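Local coordinates for septation protein imp2 (Schizosaccharomyces pombe, PDB 5C1F) that links the cytokinetic ring to membrane phospholipids through its F-BAR domain and is required for normal septation and for disassembly of the medial ring, at residues 23-34 / 211-222. Residues are numbered along the deposited sequence; the frame is centred on the assembly and turned at random.
Sequences LLSRFSDVKHIN and LQDIEEERRHFL
Helices 23-34 and 211-222 run side by side in the same direction, their axes 11.8 Å apart at closest approach and inclined by 21°, with the CA atoms of L23 and L211, and of V30 and R218, nearest each other. They belong to the long helices 18-59 and 162-252 of the F-BAR helical bundle, and the second subunit of the dimer packs close by. At one end the two methyls of L211 part: CD1 lies against CB and CD1 of L23, while CD2 meets CE2 and CZ of F27 at 3.6 Å. I214 CD1 comes to the edge of the same ring. F8 and W204 also touch L23 and L211, extending this apolar patch. Next along the helices lies a salt-bridge network in which three arginines surround the buried carboxylate of E215. The extended chain of R26 crosses to it at about a right angle, and both NE and NH2 grip the single oxygen OE1; the NH2 bond is 2.7 Å long and fairly straight (162°), reaching OE1 from above the carboxylate plane. Bent at chi2 (58°), E215 turns its carboxylate toward R218, which binds side-on, NE to OE1 and NH2 to the syn lone pair of OE2. R219 NE completes the set on OE2 at 2.7 Å. A glutamine in place of E215 would probably leave R26 without its charged mate on this helix and put an amide nitrogen, a donor, where an acceptor now receives the arginines. R218 and R219 each have a further acidic partner, E67 and D259 of the second subunit. V30 straddles the aliphatic part of R218, with CG1 3.6 Å and CG2 3.7 Å from CD. Beyond it, I33 CD1 approaches R218 NH1, and a water accepts from that NH1 at 3.2 Å while donating to V30 O at 2.9 Å.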
loop_
_atom_site.group_PDB
_atom_site.type_symbol
_atom_site.label_atom_id
_atom_site.label_comp_id
_atom_site.label_asym_id
_atom_site.label_seq_id
_atom_site.Cartn_x
_atom_site.Cartn_y
_atom_site.Cartn_z
ATOM N N LEU A 23 -25.855 1.930 -33.784
ATOM C CA LEU A 23 -26.102 2.390 -32.417
ATOM C C LEU A 23 -26.566 1.255 -31.507
ATOM O O LEU A 23 -26.343 1.290 -30.300
ATOM C CB LEU A 23 -27.129 3.523 -32.406
ATOM C CG LEU A 23 -26.687 4.856 -33.018
ATOM C CD1 LEU A 23 -27.765 5.917 -32.845
ATOM C CD2 LEU A 23 -25.366 5.324 -32.417
ATOM N N LEU A 24 -27.203 0.242 -32.083
ATOM C CA LEU A 24 -27.640 -0.902 -31.290
ATOM C C LEU A 24 -26.449 -1.771 -30.911
ATOM O O LEU A 24 -26.321 -2.201 -29.763
ATOM C CB LEU A 24 -28.685 -1.724 -32.045
ATOM C CG LEU A 24 -30.137 -1.418 -31.664
ATOM C CD1 LEU A 24 -30.475 0.046 -31.919
ATOM C CD2 LEU A 24 -31.098 -2.334 -32.405
ATOM N N SER A 25 -25.572 -2.012 -31.880
ATOM C CA SER A 25 -24.388 -2.835 -31.658
ATOM C C SER A 25 -23.380 -2.159 -30.730
ATOM O O SER A 25 -22.517 -2.822 -30.158
ATOM C CB SER A 25 -23.724 -3.172 -32.993
ATOM O OG SER A 25 -23.401 -1.991 -33.706
ATOM N N ARG A 26 -23.488 -0.841 -30.581
ATOM C CA ARG A 26 -22.562 -0.101 -29.731
ATOM C C ARG A 26 -22.727 -0.479 -28.258
ATOM O O ARG A 26 -21.782 -0.379 -27.476
ATOM C CB ARG A 26 -22.750 1.410 -29.914
ATOM C CG ARG A 26 -21.941 2.242 -28.927
ATOM C CD ARG A 26 -21.838 3.705 -29.313
ATOM N NE ARG A 26 -21.174 4.475 -28.262
ATOM C CZ ARG A 26 -19.860 4.488 -28.058
ATOM N NH1 ARG A 26 -19.055 3.773 -28.833
ATOM N NH2 ARG A 26 -19.347 5.216 -27.074
ATOM N N PHE A 27 -23.924 -0.928 -27.892
ATOM C CA PHE A 27 -24.201 -1.347 -26.520
ATOM C C PHE A 27 -23.185 -2.363 -26.003
ATOM O O PHE A 27 -22.818 -2.338 -24.830
ATOM C CB PHE A 27 -25.612 -1.928 -26.412
ATOM C CG PHE A 27 -26.674 -0.894 -26.184
ATOM C CD1 PHE A 27 -26.828 -0.307 -24.938
ATOM C CD2 PHE A 27 -27.519 -0.506 -27.211
ATOM C CE1 PHE A 27 -27.804 0.649 -24.720
ATOM C CE2 PHE A 27 -28.497 0.450 -27.000
ATOM C CZ PHE A 27 -28.639 1.028 -25.752
ATOM N N SER A 28 -22.728 -3.243 -26.886
ATOM C CA SER A 28 -21.754 -4.265 -26.517
ATOM C C SER A 28 -20.350 -3.682 -26.358
ATOM O O SER A 28 -19.535 -4.209 -25.603
ATOM C CB SER A 28 -21.739 -5.388 -27.556
ATOM O OG SER A 28 -21.328 -4.900 -28.819
ATOM N N ASP A 29 -20.069 -2.599 -27.080
ATOM C CA ASP A 29 -18.776 -1.926 -26.982
ATOM C C ASP A 29 -18.684 -1.147 -25.677
ATOM O O ASP A 29 -17.654 -1.159 -25.003
ATOM C CB ASP A 29 -18.559 -0.985 -28.171
ATOM C CG ASP A 29 -18.462 -1.724 -29.489
ATOM O OD1 ASP A 29 -18.094 -2.919 -29.477
ATOM O OD2 ASP A 29 -18.749 -1.106 -30.536
ATOM N N VAL A 30 -19.775 -0.468 -25.338
ATOM C CA VAL A 30 -19.898 0.238 -24.070
ATOM C C VAL A 30 -19.717 -0.727 -22.901
ATOM O O VAL A 30 -19.030 -0.418 -21.925
ATOM C CB VAL A 30 -21.267 0.944 -23.962
ATOM C CG1 VAL A 30 -21.530 1.410 -22.543
ATOM C CG2 VAL A 30 -21.342 2.109 -24.938
ATOM N N LYS A 31 -20.325 -1.904 -23.017
ATOM C CA LYS A 31 -20.235 -2.922 -21.974
ATOM C C LYS A 31 -18.805 -3.433 -21.818
ATOM O O LYS A 31 -18.332 -3.657 -20.703
ATOM C CB LYS A 31 -21.181 -4.085 -22.287
ATOM C CG LYS A 31 -21.092 -5.232 -21.294
ATOM C CD LYS A 31 -22.048 -6.361 -21.638
ATOM C CE LYS A 31 -21.890 -7.510 -20.653
ATOM N NZ LYS A 31 -22.787 -8.655 -20.959
ATOM N N HIS A 32 -18.128 -3.610 -22.949
ATOM C CA HIS A 32 -16.742 -4.066 -22.983
ATOM C C HIS A 32 -15.806 -3.077 -22.288
ATOM O O HIS A 32 -15.008 -3.460 -21.431
ATOM C CB HIS A 32 -16.299 -4.281 -24.432
ATOM C CG HIS A 32 -14.959 -4.924 -24.574
ATOM N ND1 HIS A 32 -14.723 -6.244 -24.231
ATOM C CD2 HIS A 32 -13.780 -4.446 -25.031
ATOM C CE1 HIS A 32 -13.463 -6.539 -24.466
ATOM N NE2 HIS A 32 -12.863 -5.463 -24.953
ATOM N N ILE A 33 -15.912 -1.809 -22.673
ATOM C CA ILE A 33 -15.140 -0.733 -22.055
ATOM C C ILE A 33 -15.390 -0.679 -20.554
ATOM O O ILE A 33 -14.462 -0.529 -19.757
ATOM C CB ILE A 33 -15.495 0.639 -22.671
ATOM C CG1 ILE A 33 -15.180 0.656 -24.168
ATOM C CG2 ILE A 33 -14.762 1.764 -21.951
ATOM C CD1 ILE A 33 -15.760 1.849 -24.896
ATOM N N ASN A 34 -16.657 -0.808 -20.179
ATOM C CA ASN A 34 -17.059 -0.757 -18.784
ATOM C C ASN A 34 -16.466 -1.905 -17.972
ATOM O O ASN A 34 -16.049 -1.719 -16.831
ATOM C CB ASN A 34 -18.584 -0.771 -18.683
ATOM C CG ASN A 34 -19.076 -0.515 -17.278
ATOM O OD1 ASN A 34 -19.057 0.619 -16.803
ATOM N ND2 ASN A 34 -19.531 -1.567 -16.608
ATOM N N LEU A 211 -30.469 7.511 -26.941
ATOM C CA LEU A 211 -29.160 6.897 -27.137
ATOM C C LEU A 211 -28.048 7.919 -26.956
ATOM O O LEU A 211 -26.961 7.586 -26.487
ATOM C CB LEU A 211 -29.070 6.250 -28.519
ATOM C CG LEU A 211 -29.878 4.959 -28.669
ATOM C CD1 LEU A 211 -29.805 4.427 -30.088
ATOM C CD2 LEU A 211 -29.389 3.915 -27.679
ATOM N N GLN A 212 -28.322 9.168 -27.322
ATOM C CA GLN A 212 -27.352 10.238 -27.122
ATOM C C GLN A 212 -27.236 10.584 -25.642
ATOM O O GLN A 212 -26.153 10.903 -25.155
ATOM C CB GLN A 212 -27.731 11.480 -27.927
ATOM C CG GLN A 212 -26.723 12.612 -27.804
ATOM C CD GLN A 212 -27.033 13.768 -28.729
ATOM O OE1 GLN A 212 -27.856 13.647 -29.636
ATOM N NE2 GLN A 212 -26.377 14.901 -28.504
ATOM N N ASP A 213 -28.357 10.518 -24.930
ATOM C CA ASP A 213 -28.347 10.736 -23.489
ATOM C C ASP A 213 -27.432 9.722 -22.821
ATOM O O ASP A 213 -26.587 10.080 -22.008
ATOM C CB ASP A 213 -29.759 10.638 -22.904
ATOM C CG ASP A 213 -30.621 11.833 -23.255
ATOM O OD1 ASP A 213 -30.063 12.859 -23.697
ATOM O OD2 ASP A 213 -31.856 11.752 -23.080
ATOM N N ILE A 214 -27.596 8.455 -23.189
ATOM C CA ILE A 214 -26.799 7.375 -22.621
ATOM C C ILE A 214 -25.308 7.581 -22.864
ATOM O O ILE A 214 -24.494 7.379 -21.962
ATOM C CB ILE A 214 -27.226 6.008 -23.193
ATOM C CG1 ILE A 214 -28.591 5.606 -22.631
ATOM C CG2 ILE A 214 -26.192 4.933 -22.871
ATOM C CD1 ILE A 214 -29.097 4.274 -23.155
ATOM N N GLU A 215 -24.954 7.995 -24.077
ATOM C CA GLU A 215 -23.554 8.223 -24.415
ATOM C C GLU A 215 -22.976 9.399 -23.632
ATOM O O GLU A 215 -21.859 9.323 -23.120
ATOM C CB GLU A 215 -23.393 8.458 -25.919
ATOM C CG GLU A 215 -21.975 8.803 -26.353
ATOM C CD GLU A 215 -20.957 7.732 -25.984
ATOM O OE1 GLU A 215 -21.341 6.551 -25.839
ATOM O OE2 GLU A 215 -19.765 8.075 -25.840
ATOM N N GLU A 216 -23.741 10.481 -23.533
ATOM C CA GLU A 216 -23.299 11.654 -22.788
ATOM C C GLU A 216 -23.161 11.358 -21.294
ATOM O O GLU A 216 -22.222 11.820 -20.650
ATOM C CB GLU A 216 -24.263 12.818 -23.009
ATOM C CG GLU A 216 -24.236 13.370 -24.421
ATOM C CD GLU A 216 -25.294 14.427 -24.653
ATOM O OE1 GLU A 216 -26.087 14.691 -23.725
ATOM O OE2 GLU A 216 -25.329 14.993 -25.765
ATOM N N GLU A 217 -24.094 10.583 -20.749
ATOM C CA GLU A 217 -24.028 10.198 -19.344
ATOM C C GLU A 217 -22.878 9.230 -19.098
ATOM O O GLU A 217 -22.249 9.256 -18.038
ATOM C CB GLU A 217 -25.343 9.566 -18.893
ATOM C CG GLU A 217 -26.526 10.511 -18.904
ATOM C CD GLU A 217 -27.843 9.779 -18.774
ATOM O OE1 GLU A 217 -27.829 8.596 -18.368
ATOM O OE2 GLU A 217 -28.892 10.383 -19.087
ATOM N N ARG A 218 -22.614 8.374 -20.081
ATOM C CA ARG A 218 -21.549 7.384 -19.973
ATOM C C ARG A 218 -20.202 8.054 -19.755
ATOM O O ARG A 218 -19.409 7.621 -18.920
ATOM C CB ARG A 218 -21.493 6.511 -21.226
ATOM C CG ARG A 218 -20.451 5.412 -21.171
ATOM C CD ARG A 218 -20.281 4.740 -22.525
ATOM N NE ARG A 218 -19.578 5.595 -23.477
ATOM C CZ ARG A 218 -18.256 5.614 -23.629
ATOM N NH1 ARG A 218 -17.490 4.822 -22.890
ATOM N NH2 ARG A 218 -17.701 6.423 -24.519
ATOM N N ARG A 219 -19.955 9.119 -20.508
ATOM C CA ARG A 219 -18.678 9.812 -20.444
ATOM C C ARG A 219 -18.548 10.619 -19.157
ATOM O O ARG A 219 -17.464 10.697 -18.578
ATOM C CB ARG A 219 -18.501 10.708 -21.671
ATOM C CG ARG A 219 -18.441 9.912 -22.968
ATOM C CD ARG A 219 -18.060 10.765 -24.164
ATOM N NE ARG A 219 -17.935 9.948 -25.368
ATOM C CZ ARG A 219 -16.783 9.514 -25.866
ATOM N NH1 ARG A 219 -15.638 9.831 -25.275
ATOM N NH2 ARG A 219 -16.774 8.769 -26.963
ATOM N N HIS A 220 -19.649 11.212 -18.707
ATOM C CA HIS A 220 -19.654 11.894 -17.418
ATOM C C HIS A 220 -19.417 10.888 -16.298
ATOM O O HIS A 220 -18.688 11.167 -15.345
ATOM C CB HIS A 220 -20.969 12.637 -17.191
ATOM C CG HIS A 220 -21.062 13.942 -17.922
ATOM N ND1 HIS A 220 -20.289 15.033 -17.595
ATOM C CD2 HIS A 220 -21.847 14.330 -18.956
ATOM C CE1 HIS A 220 -20.588 16.040 -18.400
ATOM N NE2 HIS A 220 -21.530 15.639 -19.234
ATOM N N PHE A 221 -20.035 9.718 -16.423
ATOM C CA PHE A 221 -19.882 8.667 -15.426
ATOM C C PHE A 221 -18.422 8.236 -15.290
ATOM O O PHE A 221 -17.879 8.193 -14.186
ATOM C CB PHE A 221 -20.753 7.458 -15.774
ATOM C CG PHE A 221 -20.366 6.207 -15.040
ATOM C CD1 PHE A 221 -20.702 6.038 -13.706
ATOM C CD2 PHE A 221 -19.655 5.203 -15.680
ATOM C CE1 PHE A 221 -20.338 4.887 -13.025
ATOM C CE2 PHE A 221 -19.286 4.052 -15.005
ATOM C CZ PHE A 221 -19.627 3.895 -13.676
ATOM N N LEU A 222 -17.792 7.923 -16.417
ATOM C CA LEU A 222 -16.414 7.442 -16.412
ATOM C C LEU A 222 -15.445 8.480 -15.847
ATOM O O LEU A 222 -14.519 8.131 -15.116
ATOM C CB LEU A 222 -15.990 7.028 -17.825
ATOM C CG LEU A 222 -16.641 5.732 -18.317
ATOM C CD1 LEU A 222 -16.196 5.374 -19.728
ATOM C CD2 LEU A 222 -16.343 4.593 -17.355
HETATM O O HOH W 1 -18.243 2.261 -21.119
#